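Local coordinates for protein malonyl-CoA decarboxylase (PDB 4KSA) that probably decarboxylates malonyl-CoA to acetyl-CoA and carbon dioxide, at residues Leu360-Phe365 / Ser438-Leu443; Tyr364-Lys369 / Ala388-Leu393; Pro375-Ala380 / Val412-Ala417; Phe382-Gly387 / Gly432-Ala437. All coordinates share one frame; numbering follows the deposited sequence.

Interaction 1: residues Leu360-Phe365 / Ser438-Leu443; sequences LAAAYF and SAVRKL
The methyl group of Ala362 lies against Val440 in the short helix 438-441 and Leu443 just beyond it, meeting backbone and side chain alike. Its CB rests 3.7 Å from Val440 O and 4.3 Å from Val440 CG2, and also meets Leu443: Ala362 CB is 4.1 Å from Leu443 O and 4.4 Å from Leu443 CB. One methyl thus touches two residues three apart in sequence, and its small size fits the close approach of the backbones, 6.3 Å from Ala362 CA to Val440 CA. In Val440, CG1 lies between the backbone N and the carbonyl carbon (chi1 66°), which puts CG2 anti to N and toward Ala362. No hydrogen bond crosses the interface; the methyl meets Val440 O by van der Waals contact, and that oxygen takes a weak bond from Leu443 N. Here the short C-terminal helix 438-441 packs on the long helix 347-367 of the C-terminal domain, whose family is related to acetyltransferases. The same corner takes in strand 389-394, whose Leu393 touches both Ala361 and Val440. Beyond Lys442, which leaves the helical conformation, Leu443 also touches Leu358 of helix 347-367, while Val444 adds a further contact to Ala362. Arg441 packs on Leu366, one turn further along the long helix.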
loop_
_atom_site.group_PDB
_atom_site.type_symbol
_atom_site.label_atom_id
_atom_site.label_comp_id
_atom_site.label_asym_id
_atom_site.label_seq_id
_atom_site.Cartn_x
_atom_site.Cartn_y
_atom_site.Cartn_z
ATOM N N LEU A 360 33.350 -5.258 -41.432
ATOM C CA LEU A 360 32.311 -6.157 -41.905
ATOM C C LEU A 360 31.129 -6.016 -40.948
ATOM O O LEU A 360 29.961 -5.990 -41.368
ATOM C CB LEU A 360 32.815 -7.598 -41.904
ATOM C CG LEU A 360 33.749 -7.960 -43.052
ATOM C CD1 LEU A 360 34.304 -9.360 -42.853
ATOM C CD2 LEU A 360 32.972 -7.856 -44.355
ATOM N N ALA A 361 31.443 -5.908 -39.659
ATOM C CA ALA A 361 30.418 -5.756 -38.641
ATOM C C ALA A 361 29.558 -4.537 -38.958
ATOM O O ALA A 361 28.337 -4.587 -38.845
ATOM C CB ALA A 361 31.054 -5.608 -37.283
ATOM N N ALA A 362 30.194 -3.446 -39.369
ATOM C CA ALA A 362 29.468 -2.226 -39.698
ATOM C C ALA A 362 28.438 -2.432 -40.818
ATOM O O ALA A 362 27.324 -1.923 -40.745
ATOM C CB ALA A 362 30.447 -1.133 -40.081
ATOM N N ALA A 363 28.803 -3.170 -41.859
ATOM C CA ALA A 363 27.864 -3.407 -42.947
ATOM C C ALA A 363 26.763 -4.305 -42.392
ATOM O O ALA A 363 25.594 -4.163 -42.748
ATOM C CB ALA A 363 28.556 -4.081 -44.118
ATOM N N TYR A 364 27.148 -5.230 -41.518
ATOM C CA TYR A 364 26.189 -6.127 -40.885
ATOM C C TYR A 364 25.123 -5.260 -40.189
ATOM O O TYR A 364 23.951 -5.246 -40.563
ATOM C CB TYR A 364 26.915 -6.999 -39.857
ATOM C CG TYR A 364 26.009 -7.838 -38.995
ATOM C CD1 TYR A 364 25.141 -8.766 -39.559
ATOM C CD2 TYR A 364 26.040 -7.725 -37.607
ATOM C CE1 TYR A 364 24.323 -9.569 -38.766
ATOM C CE2 TYR A 364 25.226 -8.527 -36.799
ATOM C CZ TYR A 364 24.372 -9.448 -37.389
ATOM O OH TYR A 364 23.591 -10.261 -36.603
ATOM N N PHE A 365 25.561 -4.519 -39.187
ATOM C CA PHE A 365 24.683 -3.655 -38.438
ATOM C C PHE A 365 23.949 -2.621 -39.266
ATOM O O PHE A 365 22.734 -2.479 -39.140
ATOM C CB PHE A 365 25.478 -2.948 -37.348
ATOM C CG PHE A 365 25.807 -3.822 -36.182
ATOM C CD1 PHE A 365 27.089 -3.838 -35.650
ATOM C CD2 PHE A 365 24.818 -4.588 -35.572
ATOM C CE1 PHE A 365 27.381 -4.598 -34.523
ATOM C CE2 PHE A 365 25.098 -5.349 -34.447
ATOM C CZ PHE A 365 26.380 -5.355 -33.918
ATOM N N SER A 438 29.110 8.268 -36.061
ATOM C CA SER A 438 30.017 8.386 -37.215
ATOM C C SER A 438 31.152 7.372 -37.109
ATOM O O SER A 438 31.457 6.663 -38.066
ATOM C CB SER A 438 30.606 9.793 -37.294
ATOM O OG SER A 438 29.593 10.762 -37.510
ATOM N N ALA A 439 31.764 7.300 -35.934
ATOM C CA ALA A 439 32.857 6.374 -35.701
ATOM C C ALA A 439 32.584 4.971 -36.260
ATOM O O ALA A 439 33.516 4.197 -36.488
ATOM C CB ALA A 439 33.143 6.290 -34.205
ATOM N N VAL A 440 31.317 4.639 -36.486
ATOM C CA VAL A 440 30.972 3.316 -37.001
ATOM C C VAL A 440 30.322 3.394 -38.378
ATOM O O VAL A 440 30.493 2.507 -39.214
ATOM C CB VAL A 440 30.020 2.566 -36.008
ATOM C CG1 VAL A 440 28.684 3.259 -35.926
ATOM C CG2 VAL A 440 29.833 1.132 -36.439
ATOM N N ARG A 441 29.584 4.473 -38.601
ATOM C CA ARG A 441 28.882 4.704 -39.855
ATOM C C ARG A 441 29.885 5.062 -40.945
ATOM O O ARG A 441 29.652 4.791 -42.120
ATOM C CB ARG A 441 27.862 5.830 -39.665
ATOM C CG ARG A 441 26.664 5.793 -40.608
ATOM C CD ARG A 441 25.470 6.489 -39.953
ATOM N NE ARG A 441 25.824 7.818 -39.451
ATOM C CZ ARG A 441 25.046 8.569 -38.671
ATOM N NH1 ARG A 441 23.849 8.127 -38.288
ATOM N NH2 ARG A 441 25.465 9.769 -38.273
ATOM N N LYS A 442 31.002 5.672 -40.559
ATOM C CA LYS A 442 32.022 6.029 -41.540
ATOM C C LYS A 442 33.071 4.923 -41.596
ATOM O O LYS A 442 34.220 5.156 -41.951
ATOM C CB LYS A 442 32.676 7.387 -41.205
ATOM C CG LYS A 442 33.604 7.432 -39.993
ATOM C CD LYS A 442 33.981 8.888 -39.676
ATOM C CE LYS A 442 34.793 9.017 -38.380
ATOM N NZ LYS A 442 34.881 10.423 -37.868
ATOM N N LEU A 443 32.648 3.712 -41.262
ATOM C CA LEU A 443 33.533 2.562 -41.257
ATOM C C LEU A 443 32.994 1.527 -42.230
ATOM O O LEU A 443 33.533 0.427 -42.350
ATOM C CB LEU A 443 33.601 1.979 -39.843
ATOM C CG LEU A 443 34.533 0.800 -39.575
ATOM C CD1 LEU A 443 35.959 1.181 -39.941
ATOM C CD2 LEU A 443 34.438 0.401 -38.109
#

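Interaction 2: residues Tyr364-Lys369 / Ala388-Leu393; sequences YFLQAK and ARLDRL
Asp391 OD1, next in the strand to the Leu390 that packs on Phe365, is gripped twice by Arg389. The guanidinium comes side-on, its NE 2.8 Å and its NH1 2.7 Å from Asp391 OD1, both from one face of the carboxylate plane; the oxygen itself lies almost in the guanidinium plane. This salt bridge stays within the strand. The contact with helix 347-367 is made by leucines instead. Leu390 holds CG anti to its backbone N (chi1 174°), and its CD2 reaches 3.7 Å from Phe365 CB and 3.8 Å from Leu366 CD1, the Leu390 and Phe365 side chains crossing nearly at right angles. Further along, Leu393 runs past Phe365 in the opposite sense, with Leu393 CD2 3.8 Å from Phe365 CE1. Both methyls meet the ring obliquely, while Tyr364 CD2 lies over one of its faces near the rim. A classic beta bulge, in which Asp391 and Arg392 both face Asn413 of the neighbouring strand, breaks the usual alternation, and Leu390 and Leu393, three residues apart, both point at the helix. The strand is outermost in the mixed sheet of this chain, and the C-terminal end of helix 347-367 packs on it. Without a hydrogen bond across it, the contact depends on the fit of apolar side chains, while the charges of Arg389 and Asp391 probably offset each other within the strand.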
loop_
_atom_site.group_PDB
_atom_site.type_symbol
_atom_site.label_atom_id
_atom_site.label_comp_id
_atom_site.label_asym_id
_atom_site.label_seq_id
_atom_site.Cartn_x
_atom_site.Cartn_y
_atom_site.Cartn_z
ATOM N N TYR A 364 27.148 -5.230 -41.518
ATOM C CA TYR A 364 26.189 -6.127 -40.885
ATOM C C TYR A 364 25.123 -5.260 -40.189
ATOM O O TYR A 364 23.951 -5.246 -40.563
ATOM C CB TYR A 364 26.915 -6.999 -39.857
ATOM C CG TYR A 364 26.009 -7.838 -38.995
ATOM C CD1 TYR A 364 25.141 -8.766 -39.559
ATOM C CD2 TYR A 364 26.040 -7.725 -37.607
ATOM C CE1 TYR A 364 24.323 -9.569 -38.766
ATOM C CE2 TYR A 364 25.226 -8.527 -36.799
ATOM C CZ TYR A 364 24.372 -9.448 -37.389
ATOM O OH TYR A 364 23.591 -10.261 -36.603
ATOM N N PHE A 365 25.561 -4.519 -39.187
ATOM C CA PHE A 365 24.683 -3.655 -38.438
ATOM C C PHE A 365 23.949 -2.621 -39.266
ATOM O O PHE A 365 22.734 -2.479 -39.140
ATOM C CB PHE A 365 25.478 -2.948 -37.348
ATOM C CG PHE A 365 25.807 -3.822 -36.182
ATOM C CD1 PHE A 365 27.089 -3.838 -35.650
ATOM C CD2 PHE A 365 24.818 -4.588 -35.572
ATOM C CE1 PHE A 365 27.381 -4.598 -34.523
ATOM C CE2 PHE A 365 25.098 -5.349 -34.447
ATOM C CZ PHE A 365 26.380 -5.355 -33.918
ATOM N N LEU A 366 24.667 -1.894 -40.113
ATOM C CA LEU A 366 24.027 -0.852 -40.902
ATOM C C LEU A 366 23.371 -1.256 -42.210
ATOM O O LEU A 366 22.485 -0.548 -42.694
ATOM C CB LEU A 366 25.013 0.282 -41.174
ATOM C CG LEU A 366 25.229 1.287 -40.043
ATOM C CD1 LEU A 366 25.526 0.581 -38.755
ATOM C CD2 LEU A 366 26.375 2.194 -40.403
ATOM N N GLN A 367 23.775 -2.387 -42.782
ATOM C CA GLN A 367 23.214 -2.814 -44.064
ATOM C C GLN A 367 22.418 -4.117 -44.057
ATOM O O GLN A 367 21.441 -4.245 -44.787
ATOM C CB GLN A 367 24.335 -2.909 -45.106
ATOM C CG GLN A 367 24.899 -1.565 -45.567
ATOM C CD GLN A 367 26.283 -1.690 -46.202
ATOM O OE1 GLN A 367 26.533 -2.583 -47.023
ATOM N NE2 GLN A 367 27.188 -0.786 -45.828
ATOM N N ALA A 368 22.828 -5.079 -43.240
ATOM C CA ALA A 368 22.136 -6.368 -43.170
ATOM C C ALA A 368 20.723 -6.275 -42.580
ATOM O O ALA A 368 20.546 -5.935 -41.406
ATOM C CB ALA A 368 22.971 -7.362 -42.359
ATOM N N LYS A 369 19.720 -6.580 -43.396
ATOM C CA LYS A 369 18.340 -6.539 -42.934
ATOM C C LYS A 369 17.795 -7.947 -42.679
ATOM O O LYS A 369 18.447 -8.941 -42.998
ATOM C CB LYS A 369 17.469 -5.810 -43.959
ATOM C CG LYS A 369 17.866 -4.366 -44.154
ATOM C CD LYS A 369 17.657 -3.575 -42.881
ATOM C CE LYS A 369 18.229 -2.168 -42.987
ATOM N NZ LYS A 369 19.696 -2.125 -42.703
ATOM N N ALA A 388 17.848 3.592 -28.800
ATOM C CA ALA A 388 19.282 3.745 -28.624
ATOM C C ALA A 388 19.987 4.024 -29.940
ATOM O O ALA A 388 19.379 3.963 -31.019
ATOM C CB ALA A 388 19.868 2.520 -27.979
ATOM N N ARG A 389 21.277 4.333 -29.805
ATOM C CA ARG A 389 22.199 4.656 -30.896
ATOM C C ARG A 389 23.339 3.646 -30.872
ATOM O O ARG A 389 23.855 3.331 -29.800
ATOM C CB ARG A 389 22.776 6.066 -30.675
ATOM C CG ARG A 389 24.006 6.429 -31.530
ATOM C CD ARG A 389 24.476 7.874 -31.289
ATOM N NE ARG A 389 25.582 7.961 -30.332
ATOM C CZ ARG A 389 25.827 9.021 -29.556
ATOM N NH1 ARG A 389 26.856 9.017 -28.714
ATOM N NH2 ARG A 389 25.031 10.083 -29.605
ATOM N N LEU A 390 23.721 3.120 -32.036
ATOM C CA LEU A 390 24.844 2.182 -32.097
ATOM C C LEU A 390 26.097 3.055 -31.917
ATOM O O LEU A 390 26.472 3.793 -32.818
ATOM C CB LEU A 390 24.861 1.476 -33.445
ATOM C CG LEU A 390 26.072 0.572 -33.668
ATOM C CD1 LEU A 390 26.227 -0.411 -32.512
ATOM C CD2 LEU A 390 25.902 -0.158 -34.996
ATOM N N ASP A 391 26.735 2.956 -30.755
ATOM C CA ASP A 391 27.866 3.811 -30.428
ATOM C C ASP A 391 29.306 3.308 -30.616
ATOM O O ASP A 391 30.189 4.098 -30.941
ATOM C CB ASP A 391 27.690 4.309 -28.990
ATOM C CG ASP A 391 28.301 5.677 -28.759
ATOM O OD1 ASP A 391 27.925 6.624 -29.483
ATOM O OD2 ASP A 391 29.146 5.805 -27.840
ATOM N N ARG A 392 29.567 2.026 -30.409
ATOM C CA ARG A 392 30.922 1.528 -30.587
ATOM C C ARG A 392 30.991 0.025 -30.761
ATOM O O ARG A 392 30.225 -0.701 -30.155
ATOM C CB ARG A 392 31.804 1.949 -29.409
ATOM C CG ARG A 392 32.784 0.867 -28.952
ATOM C CD ARG A 392 34.058 1.456 -28.396
ATOM N NE ARG A 392 33.799 2.518 -27.436
ATOM C CZ ARG A 392 33.692 2.348 -26.120
ATOM N NH1 ARG A 392 33.447 3.399 -25.338
ATOM N NH2 ARG A 392 33.843 1.139 -25.587
ATOM N N LEU A 393 31.929 -0.431 -31.584
ATOM C CA LEU A 393 32.117 -1.855 -31.837
ATOM C C LEU A 393 33.320 -2.310 -31.025
ATOM O O LEU A 393 34.402 -1.763 -31.167
ATOM C CB LEU A 393 32.348 -2.090 -33.329
ATOM C CG LEU A 393 31.330 -1.424 -34.260
ATOM C CD1 LEU A 393 31.601 -1.824 -35.698
ATOM C CD2 LEU A 393 29.930 -1.844 -33.868
#

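Interaction 3: residues Pro375-Ala380 / Val412-Ala417; sequences PLDPVA and VNYLYA
Tyr414 lays its ring beside the first turn of helix 378-385, packed against Ala380 on one part and bridged through water on another. The close part is apolar: Ala380 CB is 3.9 Å from Tyr414 CZ, and the ring meets the alanine obliquely. Val379 adds a looser touch, its CG1 4.2 Å from Tyr414 CE2. The looser part is polar and is spanned by one water. Asp377, the N-cap residue, has its carboxylate plane only 6° from parallel to the tyrosine ring, yet Asp377 OD2 stands 3.7 Å from Tyr414 OH, and the water closes the gap. That water lies in the ring plane, accepts from Tyr414 OH at 2.7 Å and donates to Asp377 OD2 at 2.7 Å. CG of Asp377 is anti to its backbone N (chi1 175°), which lets OD2 also take a weak capping bond from Ala380 N, at 2.8 Å, while OD1 has a weak bond from Tyr364 OH. Further along helix 378-385, His383 stacks on the Tyr414 ring. Strand 411-416 is thus joined to the helix start by a hydrogen-bond chain from phenol through water to carboxylate, in which the cap residue acts as acceptor at both oxygens.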
loop_
_atom_site.group_PDB
_atom_site.type_symbol
_atom_site.label_atom_id
_atom_site.label_comp_id
_atom_site.label_asym_id
_atom_site.label_seq_id
_atom_site.Cartn_x
_atom_site.Cartn_y
_atom_site.Cartn_z
ATOM N N PRO A 375 16.751 -4.379 -38.967
ATOM C CA PRO A 375 18.129 -4.811 -38.768
ATOM C C PRO A 375 18.150 -6.295 -38.397
ATOM O O PRO A 375 17.466 -6.735 -37.478
ATOM C CB PRO A 375 18.629 -3.885 -37.651
ATOM C CG PRO A 375 17.376 -3.211 -37.117
ATOM C CD PRO A 375 16.506 -3.089 -38.310
ATOM N N LEU A 376 18.933 -7.053 -39.149
ATOM C CA LEU A 376 19.066 -8.490 -38.977
ATOM C C LEU A 376 19.452 -8.951 -37.569
ATOM O O LEU A 376 18.917 -9.947 -37.080
ATOM C CB LEU A 376 20.085 -9.003 -39.990
ATOM C CG LEU A 376 20.235 -10.473 -40.359
ATOM C CD1 LEU A 376 21.537 -10.557 -41.127
ATOM C CD2 LEU A 376 20.293 -11.408 -39.151
ATOM N N ASP A 377 20.375 -8.256 -36.913
ATOM C CA ASP A 377 20.777 -8.681 -35.572
ATOM C C ASP A 377 19.679 -8.425 -34.556
ATOM O O ASP A 377 19.258 -7.286 -34.345
ATOM C CB ASP A 377 22.056 -7.973 -35.120
ATOM C CG ASP A 377 22.442 -8.303 -33.666
ATOM O OD1 ASP A 377 22.849 -9.453 -33.376
ATOM O OD2 ASP A 377 22.338 -7.399 -32.808
ATOM N N PRO A 378 19.201 -9.491 -33.907
ATOM C CA PRO A 378 18.144 -9.413 -32.895
ATOM C C PRO A 378 18.403 -8.454 -31.713
ATOM O O PRO A 378 17.477 -7.796 -31.240
ATOM C CB PRO A 378 17.992 -10.871 -32.449
ATOM C CG PRO A 378 19.353 -11.462 -32.732
ATOM C CD PRO A 378 19.662 -10.876 -34.075
ATOM N N VAL A 379 19.645 -8.374 -31.233
ATOM C CA VAL A 379 19.949 -7.489 -30.110
ATOM C C VAL A 379 19.985 -6.029 -30.557
ATOM O O VAL A 379 19.752 -5.110 -29.768
ATOM C CB VAL A 379 21.283 -7.847 -29.448
ATOM C CG1 VAL A 379 21.623 -6.838 -28.404
ATOM C CG2 VAL A 379 21.189 -9.186 -28.804
ATOM N N ALA A 380 20.264 -5.811 -31.830
ATOM C CA ALA A 380 20.300 -4.459 -32.332
ATOM C C ALA A 380 18.858 -4.000 -32.566
ATOM O O ALA A 380 18.508 -2.843 -32.307
ATOM C CB ALA A 380 21.100 -4.405 -33.626
ATOM N N VAL A 412 29.411 -4.888 -28.487
ATOM C CA VAL A 412 29.175 -3.493 -28.802
ATOM C C VAL A 412 28.535 -2.764 -27.638
ATOM O O VAL A 412 28.146 -3.367 -26.642
ATOM C CB VAL A 412 28.252 -3.318 -30.004
ATOM C CG1 VAL A 412 28.865 -3.948 -31.235
ATOM C CG2 VAL A 412 26.905 -3.910 -29.692
ATOM N N ASN A 413 28.456 -1.448 -27.767
ATOM C CA ASN A 413 27.835 -0.620 -26.760
ATOM C C ASN A 413 26.779 0.137 -27.524
ATOM O O ASN A 413 27.037 0.625 -28.626
ATOM C CB ASN A 413 28.802 0.407 -26.161
ATOM C CG ASN A 413 30.103 -0.197 -25.674
ATOM O OD1 ASN A 413 31.125 -0.107 -26.347
ATOM N ND2 ASN A 413 30.080 -0.799 -24.500
ATOM N N TYR A 414 25.574 0.196 -26.976
ATOM C CA TYR A 414 24.522 0.975 -27.607
ATOM C C TYR A 414 24.477 2.142 -26.629
ATOM O O TYR A 414 24.736 1.966 -25.440
ATOM C CB TYR A 414 23.205 0.197 -27.662
ATOM C CG TYR A 414 23.192 -0.919 -28.696
ATOM C CD1 TYR A 414 22.788 -0.679 -30.010
ATOM C CD2 TYR A 414 23.578 -2.223 -28.351
ATOM C CE1 TYR A 414 22.756 -1.711 -30.967
ATOM C CE2 TYR A 414 23.560 -3.263 -29.299
ATOM C CZ TYR A 414 23.146 -2.997 -30.601
ATOM O OH TYR A 414 23.120 -4.017 -31.526
ATOM N N LEU A 415 24.205 3.339 -27.127
ATOM C CA LEU A 415 24.202 4.514 -26.273
ATOM C C LEU A 415 22.789 5.032 -26.072
ATOM O O LEU A 415 22.090 5.376 -27.034
ATOM C CB LEU A 415 25.111 5.589 -26.899
ATOM C CG LEU A 415 25.538 6.860 -26.152
ATOM C CD1 LEU A 415 24.375 7.837 -26.089
ATOM C CD2 LEU A 415 26.058 6.498 -24.771
ATOM N N TYR A 416 22.365 5.056 -24.812
ATOM C CA TYR A 416 21.033 5.542 -24.481
ATOM C C TYR A 416 21.162 6.952 -23.954
ATOM O O TYR A 416 21.812 7.196 -22.934
ATOM C CB TYR A 416 20.350 4.656 -23.426
ATOM C CG TYR A 416 19.761 3.370 -23.968
ATOM C CD1 TYR A 416 20.484 2.178 -23.931
ATOM C CD2 TYR A 416 18.483 3.345 -24.542
ATOM C CE1 TYR A 416 19.953 0.988 -24.454
ATOM C CE2 TYR A 416 17.943 2.157 -25.072
ATOM C CZ TYR A 416 18.692 0.988 -25.023
ATOM O OH TYR A 416 18.210 -0.171 -25.565
ATOM N N ALA A 417 20.559 7.881 -24.681
ATOM C CA ALA A 417 20.583 9.285 -24.306
ATOM C C ALA A 417 19.147 9.672 -24.047
ATOM O O ALA A 417 18.345 9.793 -24.980
ATOM C CB ALA A 417 21.153 10.125 -25.433
HETATM O O HOH W 1 24.181 -6.464 -31.014
#

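Interaction 4: residues Phe382-Gly387 / Gly432-Ala437; sequences FHLGNG and GQIAAA
Leu384 alone carries the helix side of this contact, and its two methyls part to meet different things: CD1 packs 3.7 Å from Ile434 CG2, whereas CD2 comes 4.2 Å from the backbone oxygen Ala435 O. The partner is the linker between helices 421-431 and 438-441. Leu384 keeps CG anti to the carbonyl carbon (chi1 -64°), which turns CD1 toward Ile434; Ile434 presents CG2, the branch anti to its own backbone N, and the two side chains meet at a slant. Ala435 directs its CB at the helix without close side-chain contact. The backbones lie 7.1 Å apart, measured from Leu384 CA to Ala435 CA. Just past Leu384 the helix ends in what fits a Schellman motif, with Gly387 at positive phi as the C-prime residue, although the place of Gly387 N is less sure. Asn386 bonds back to the last turn. Phe382 O accepts from Asn386 N at 2.8 Å and again from Asn386 ND2 at 3.2 Å, the latter a nearly straight bond (165°) arriving from well above the carbonyl plane. The amide nitrogen also lies over one face of the Phe382 ring, near its rim, and Asn386 OD1 accepts from Ile285 N. Around the contact, Ile434 touches Leu428 and Ala435 touches Asn424 of helix 421-431, and Leu384 also packs on Tyr414 of strand 411-416. Leu390 of strand 389-394 is backbone-bonded to both Ala435 and Ala437, which places the linker beside that strand.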
loop_
_atom_site.group_PDB
_atom_site.type_symbol
_atom_site.label_atom_id
_atom_site.label_comp_id
_atom_site.label_asym_id
_atom_site.label_seq_id
_atom_site.Cartn_x
_atom_site.Cartn_y
_atom_site.Cartn_z
ATOM N N PHE A 382 16.411 -4.721 -30.891
ATOM C CA PHE A 382 15.934 -4.377 -29.554
ATOM C C PHE A 382 16.396 -2.988 -29.113
ATOM O O PHE A 382 15.595 -2.061 -29.054
ATOM C CB PHE A 382 16.402 -5.422 -28.530
ATOM C CG PHE A 382 16.016 -5.092 -27.121
ATOM C CD1 PHE A 382 14.698 -5.173 -26.717
ATOM C CD2 PHE A 382 16.963 -4.631 -26.219
ATOM C CE1 PHE A 382 14.320 -4.795 -25.440
ATOM C CE2 PHE A 382 16.601 -4.249 -24.938
ATOM C CZ PHE A 382 15.273 -4.329 -24.546
ATOM N N HIS A 383 17.682 -2.854 -28.799
ATOM C CA HIS A 383 18.248 -1.578 -28.368
ATOM C C HIS A 383 17.968 -0.423 -29.346
ATOM O O HIS A 383 17.669 0.697 -28.923
ATOM C CB HIS A 383 19.754 -1.735 -28.140
ATOM C CG HIS A 383 20.101 -2.665 -27.016
ATOM N ND1 HIS A 383 19.958 -2.317 -25.688
ATOM C CD2 HIS A 383 20.580 -3.933 -27.023
ATOM C CE1 HIS A 383 20.338 -3.331 -24.929
ATOM N NE2 HIS A 383 20.721 -4.323 -25.713
ATOM N N LEU A 384 18.041 -0.679 -30.648
ATOM C CA LEU A 384 17.763 0.404 -31.582
ATOM C C LEU A 384 16.306 0.810 -31.463
ATOM O O LEU A 384 15.985 2.001 -31.494
ATOM C CB LEU A 384 18.087 0.006 -33.025
ATOM C CG LEU A 384 19.568 -0.295 -33.325
ATOM C CD1 LEU A 384 19.742 -0.464 -34.823
ATOM C CD2 LEU A 384 20.472 0.810 -32.791
ATOM N N GLY A 385 15.428 -0.183 -31.317
ATOM C CA GLY A 385 14.005 0.079 -31.166
ATOM C C GLY A 385 13.723 0.800 -29.854
ATOM O O GLY A 385 12.769 1.570 -29.751
ATOM N N ASN A 386 14.550 0.556 -28.846
ATOM C CA ASN A 386 14.364 1.227 -27.576
ATOM C C ASN A 386 14.945 2.623 -27.655
ATOM O O ASN A 386 15.296 3.225 -26.644
ATOM C CB ASN A 386 15.023 0.436 -26.450
ATOM C CG ASN A 386 14.060 -0.527 -25.784
ATOM O OD1 ASN A 386 13.385 -0.170 -24.822
ATOM N ND2 ASN A 386 13.972 -1.744 -26.310
ATOM N N GLY A 387 15.055 3.130 -28.877
ATOM C CA GLY A 387 15.584 4.466 -29.088
ATOM C C GLY A 387 17.078 4.669 -28.901
ATOM O O GLY A 387 17.538 5.806 -28.847
ATOM N N GLY A 432 13.186 4.058 -41.071
ATOM C CA GLY A 432 14.071 2.918 -41.213
ATOM C C GLY A 432 15.516 3.335 -41.029
ATOM O O GLY A 432 16.434 2.558 -41.278
ATOM N N GLN A 433 15.706 4.570 -40.579
ATOM C CA GLN A 433 17.029 5.147 -40.351
ATOM C C GLN A 433 17.706 4.623 -39.088
ATOM O O GLN A 433 17.222 4.853 -37.988
ATOM C CB GLN A 433 16.912 6.672 -40.244
ATOM C CG GLN A 433 16.119 7.329 -41.368
ATOM C CD GLN A 433 15.851 8.811 -41.119
ATOM O OE1 GLN A 433 15.229 9.491 -41.946
ATOM N NE2 GLN A 433 16.320 9.318 -39.979
ATOM N N ILE A 434 18.832 3.940 -39.232
ATOM C CA ILE A 434 19.515 3.430 -38.054
ATOM C C ILE A 434 20.306 4.522 -37.349
ATOM O O ILE A 434 20.991 5.310 -37.992
ATOM C CB ILE A 434 20.456 2.271 -38.406
ATOM C CG1 ILE A 434 19.628 1.063 -38.842
ATOM C CG2 ILE A 434 21.338 1.931 -37.211
ATOM C CD1 ILE A 434 20.424 -0.189 -39.043
ATOM N N ALA A 435 20.205 4.576 -36.026
ATOM C CA ALA A 435 20.922 5.591 -35.283
ATOM C C ALA A 435 22.278 5.052 -34.868
ATOM O O ALA A 435 22.427 4.371 -33.843
ATOM C CB ALA A 435 20.122 6.041 -34.069
ATOM N N ALA A 436 23.271 5.370 -35.691
ATOM C CA ALA A 436 24.644 4.948 -35.464
ATOM C C ALA A 436 25.526 6.172 -35.336
ATOM O O ALA A 436 25.167 7.249 -35.810
ATOM C CB ALA A 436 25.114 4.093 -36.627
ATOM N N ALA A 437 26.673 6.002 -34.687
ATOM C CA ALA A 437 27.638 7.080 -34.505
ATOM C C ALA A 437 28.557 7.100 -35.729
ATOM O O ALA A 437 28.760 6.064 -36.365
ATOM C CB ALA A 437 28.459 6.831 -33.248
#

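Overall arrangement
The four contacts form one continuous patch, their centres about 6 to 13 Å apart. Interactions 1 and 2 share helix 347-367, and interactions 3 and 4 share helix 378-385, the next helix in the chain. Strands 389-394 and 411-416, used by interactions 2 and 3, are antiparallel neighbours at one edge of the mixed sheet. Interaction 1 spans the longest loop, and the segments of interactions 3 and 4 fall within it; interactions 2, 3 and 4 interlock, their segments alternating along the chain. The chain's last linker and helix thereby pack back onto both helices, tying the chain's end to the sheet edge, away from the magnesium-binding His162.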